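Local coordinates for probable branched-chain-amino-acid aminotransferase (Thermotoga maritima MSB8, PDB 3CSW), which probably catalyses the reversible, pyridoxal-phosphate-dependent transfer of amino groups between leucine, isoleucine or valine and 2-oxoglutarate in branched-chain amino acid biosynthesis, at the pyridoxal-5'-phosphate site. Residues are numbered along the deposited sequence; one frame, centred on the assembly and turned at random.

The pyridoxal-5'-phosphate site. Residues 43, 62, 134, 145, 152, 156, 176-181, 200, 202-204, 238-240. With PLP (pyridoxal-5'-phosphate), chain B.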
# COMPACT_ATOMS: atom_id res chain seq x y z
N TYR A 43 9.25 23.89 11.81
CA TYR A 43 10.59 24.48 11.78
C TYR A 43 11.23 24.65 10.41
O TYR A 43 10.83 24.03 9.43
CB TYR A 43 11.52 23.67 12.68
CG TYR A 43 12.04 22.39 12.06
CD1 TYR A 43 11.28 21.23 12.11
CD2 TYR A 43 13.30 22.33 11.46
CE1 TYR A 43 11.73 20.04 11.55
CE2 TYR A 43 13.77 21.15 10.90
CZ TYR A 43 12.97 20.01 10.95
OH TYR A 43 13.39 18.83 10.42
N ARG A 62 8.01 28.52 3.25
CA ARG A 62 7.91 27.10 3.61
C ARG A 62 7.41 26.98 5.04
O ARG A 62 6.62 26.09 5.35
CB ARG A 62 9.24 26.34 3.52
CG ARG A 62 9.44 25.42 2.32
CD ARG A 62 10.08 24.08 2.76
NE ARG A 62 11.37 24.25 3.42
CZ ARG A 62 12.49 23.59 3.13
NH1 ARG A 62 12.52 22.68 2.17
NH2 ARG A 62 13.59 23.85 3.81
N ARG A 134 9.40 6.41 4.24
CA ARG A 134 8.79 7.74 4.30
C ARG A 134 7.27 7.61 4.48
O ARG A 134 6.64 6.79 3.81
CB ARG A 134 9.11 8.50 3.03
CG ARG A 134 8.84 9.99 3.06
CD ARG A 134 9.95 10.70 3.80
NE ARG A 134 10.00 12.12 3.52
CZ ARG A 134 9.66 13.10 4.36
NH1 ARG A 134 9.21 12.87 5.58
NH2 ARG A 134 9.79 14.36 3.96
N LYS A 145 7.20 20.10 7.81
CA LYS A 145 8.46 20.05 8.56
C LYS A 145 8.13 20.32 10.01
O LYS A 145 8.02 21.49 10.42
CB LYS A 145 9.45 21.11 8.11
CG LYS A 145 10.28 20.77 6.94
CD LYS A 145 11.23 21.93 6.60
CE LYS A 145 12.53 21.84 7.34
NZ LYS A 145 13.56 21.13 6.51
N ILE A 152 11.28 10.79 10.10
CA ILE A 152 12.52 11.54 10.20
C ILE A 152 13.18 11.34 11.59
O ILE A 152 14.39 11.14 11.68
CB ILE A 152 12.31 13.05 9.89
CG1 ILE A 152 11.76 13.26 8.46
CG2 ILE A 152 13.61 13.82 10.11
CD1 ILE A 152 12.58 12.60 7.29
N ARG A 156 16.83 9.39 11.56
CA ARG A 156 18.03 10.07 12.03
C ARG A 156 18.74 9.31 13.14
O ARG A 156 19.95 9.41 13.25
CB ARG A 156 17.73 11.48 12.51
CG ARG A 156 17.30 12.35 11.39
CD ARG A 156 17.58 13.78 11.60
NE ARG A 156 17.06 14.53 10.47
CZ ARG A 156 16.74 15.82 10.51
NH1 ARG A 156 16.92 16.52 11.61
NH2 ARG A 156 16.23 16.41 9.44
N GLU A 176 14.15 10.46 -0.16
CA GLU A 176 15.17 11.38 0.21
C GLU A 176 15.95 10.89 1.42
O GLU A 176 15.58 9.91 2.03
CB GLU A 176 14.52 12.73 0.54
CG GLU A 176 13.51 12.70 1.69
CD GLU A 176 12.50 13.83 1.64
OE1 GLU A 176 12.90 15.00 1.59
OE2 GLU A 176 11.29 13.55 1.66
N GLY A 177 17.02 11.60 1.78
CA GLY A 177 17.71 11.35 3.03
C GLY A 177 16.92 11.91 4.21
O GLY A 177 15.99 12.68 4.00
N SER A 178 17.31 11.54 5.44
CA SER A 178 16.68 12.05 6.68
C SER A 178 16.80 13.58 6.86
O SER A 178 16.00 14.19 7.58
CB SER A 178 17.18 11.29 7.92
OG SER A 178 18.49 11.67 8.34
N PHE A 179 17.79 14.19 6.22
CA PHE A 179 18.00 15.65 6.30
C PHE A 179 18.50 16.26 4.97
O PHE A 179 18.96 17.40 4.96
CB PHE A 179 18.97 16.01 7.45
CG PHE A 179 20.40 15.46 7.30
CD1 PHE A 179 21.37 16.16 6.56
CD2 PHE A 179 20.79 14.28 7.93
CE1 PHE A 179 22.66 15.67 6.44
CE2 PHE A 179 22.10 13.78 7.82
CZ PHE A 179 23.03 14.48 7.05
N SER A 180 18.37 15.52 3.86
CA SER A 180 18.87 15.95 2.56
C SER A 180 18.01 15.40 1.43
O SER A 180 17.26 14.50 1.65
CB SER A 180 20.30 15.43 2.36
OG SER A 180 20.38 13.99 2.46
N ASN A 181 18.13 15.98 0.24
CA ASN A 181 17.57 15.39 -0.98
C ASN A 181 18.65 14.59 -1.74
O ASN A 181 19.86 14.79 -1.54
CB ASN A 181 16.92 16.43 -1.87
CG ASN A 181 15.66 17.03 -1.27
OD1 ASN A 181 15.66 18.19 -0.84
ND2 ASN A 181 14.57 16.26 -1.26
N LEU A 200 10.08 16.24 0.54
CA LEU A 200 10.23 17.65 0.86
C LEU A 200 10.92 18.38 -0.31
O LEU A 200 11.90 17.89 -0.85
CB LEU A 200 11.07 17.77 2.10
CG LEU A 200 11.04 19.08 2.84
CD1 LEU A 200 9.66 19.34 3.39
CD2 LEU A 200 12.04 19.01 3.95
N GLY A 202 13.23 20.58 -1.06
CA GLY A 202 14.38 21.27 -0.52
C GLY A 202 14.80 22.46 -1.36
O GLY A 202 14.74 22.42 -2.61
N ILE A 203 15.20 23.51 -0.67
CA ILE A 203 15.71 24.74 -1.29
C ILE A 203 17.08 24.55 -1.98
O ILE A 203 17.33 25.18 -3.01
CB ILE A 203 15.75 25.90 -0.26
CG1 ILE A 203 14.30 26.23 0.14
CG2 ILE A 203 16.57 27.12 -0.80
CD1 ILE A 203 14.13 27.17 1.29
N THR A 204 17.94 23.67 -1.44
CA THR A 204 19.21 23.33 -2.12
C THR A 204 18.95 22.55 -3.40
O THR A 204 19.54 22.81 -4.44
CB THR A 204 20.17 22.50 -1.21
OG1 THR A 204 20.13 23.00 0.13
CG2 THR A 204 21.63 22.53 -1.74
N THR A 238 21.90 16.87 -1.25
CA THR A 238 21.82 18.32 -1.13
C THR A 238 21.12 18.70 0.18
O THR A 238 20.07 18.17 0.49
CB THR A 238 21.06 18.96 -2.36
OG1 THR A 238 19.70 18.52 -2.38
CG2 THR A 238 21.72 18.58 -3.68
N HIS A 239 21.69 19.63 0.93
CA HIS A 239 21.03 20.18 2.11
C HIS A 239 21.60 21.56 2.45
O HIS A 239 22.70 21.89 2.04
CB HIS A 239 21.06 19.21 3.32
CG HIS A 239 22.44 18.87 3.81
ND1 HIS A 239 22.99 19.42 4.95
CD2 HIS A 239 23.36 18.00 3.34
CE1 HIS A 239 24.19 18.92 5.15
NE2 HIS A 239 24.44 18.05 4.19
N THR A 240 20.86 22.35 3.21
CA THR A 240 21.21 23.73 3.49
C THR A 240 22.66 23.98 3.95
O THR A 240 23.36 24.82 3.38
CB THR A 240 20.22 24.37 4.54
OG1 THR A 240 18.95 24.63 3.93
CG2 THR A 240 20.76 25.66 5.07
N1 PLP B . 14.69 16.27 3.28
C2 PLP B . 14.39 16.34 4.64
C2A PLP B . 13.61 15.20 5.23
C3 PLP B . 14.81 17.45 5.40
O3 PLP B . 14.59 17.50 6.76
C4 PLP B . 15.54 18.49 4.78
C4A PLP B . 16.05 19.65 5.58
O4A PLP B . 17.12 19.55 6.22
C5 PLP B . 15.84 18.40 3.41
C6 PLP B . 15.40 17.29 2.68
C5A PLP B . 16.80 19.36 2.75
O4P PLP B . 16.13 20.55 2.38
P PLP B . 16.90 21.98 2.21
O1P PLP B . 15.87 23.12 2.11
O2P PLP B . 17.74 21.95 0.96
O3P PLP B . 17.78 22.12 3.45
O HOH W 1 17.78 19.91 -0.81
O HOH W 2 16.21 23.78 5.54
O HOH W 3 16.72 19.59 9.25
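This is the cofactor pocket of a class-IV (fold-type IV) aminotransferase, and the protein buries nearly all of PLP. Lys145 is the Schiff-base lysine of the family, but here it is not joined to the cofactor. Its chain bends at chi3 and chi4, and NZ stops 3.0 Å from the aldehyde carbon C4A of PLP.

Charged and hydrogen-bonding groups hold both ends of PLP. The pyridine N1 of PLP donates to Glu176 OE1 at 2.8 Å, meeting it from above the carboxylate plane. Arg134 grips the other oxygen side-on, with NE 2.7 Å from Glu176 OE2 and NH2 bonded to the same atom. Leu200 N reaches both oxygens on their syn lone pairs. Arg134 and Leu200 N would tend to keep the carboxylate ionised, and its charge would favour a protonated ring nitrogen, the electron sink of catalysis. An alanine in place of Glu176 removes the carboxylate, and would probably weaken the hold on N1 and the electron sink and let Arg134 shift.

The phosphate sits at the start of helix 203-214, whose dipole may help stabilise its charge. Ile203 N and Arg62 NH2 share PLP O1P, each at 2.9 Å; the arginine contact is a salt bridge as well as a hydrogen bond. Thr204 bonds PLP O2P through its backbone N and through Thr204 OG1, the latter at 2.7 Å. Thr240 treats PLP O3P likewise, with Thr240 OG1 at 2.8 Å. Water 1 links O2P to Asn181 OD1 and Thr238.

The pyridine ring is packed on both faces. Leu200 CD2 lies over one, 3.5 Å from the PLP ring centroid. The backbone of Phe179 covers the other, while its side chain turns away and sets CE1 over the His239 imidazole. Ile152 CD1 touches the C2A methyl.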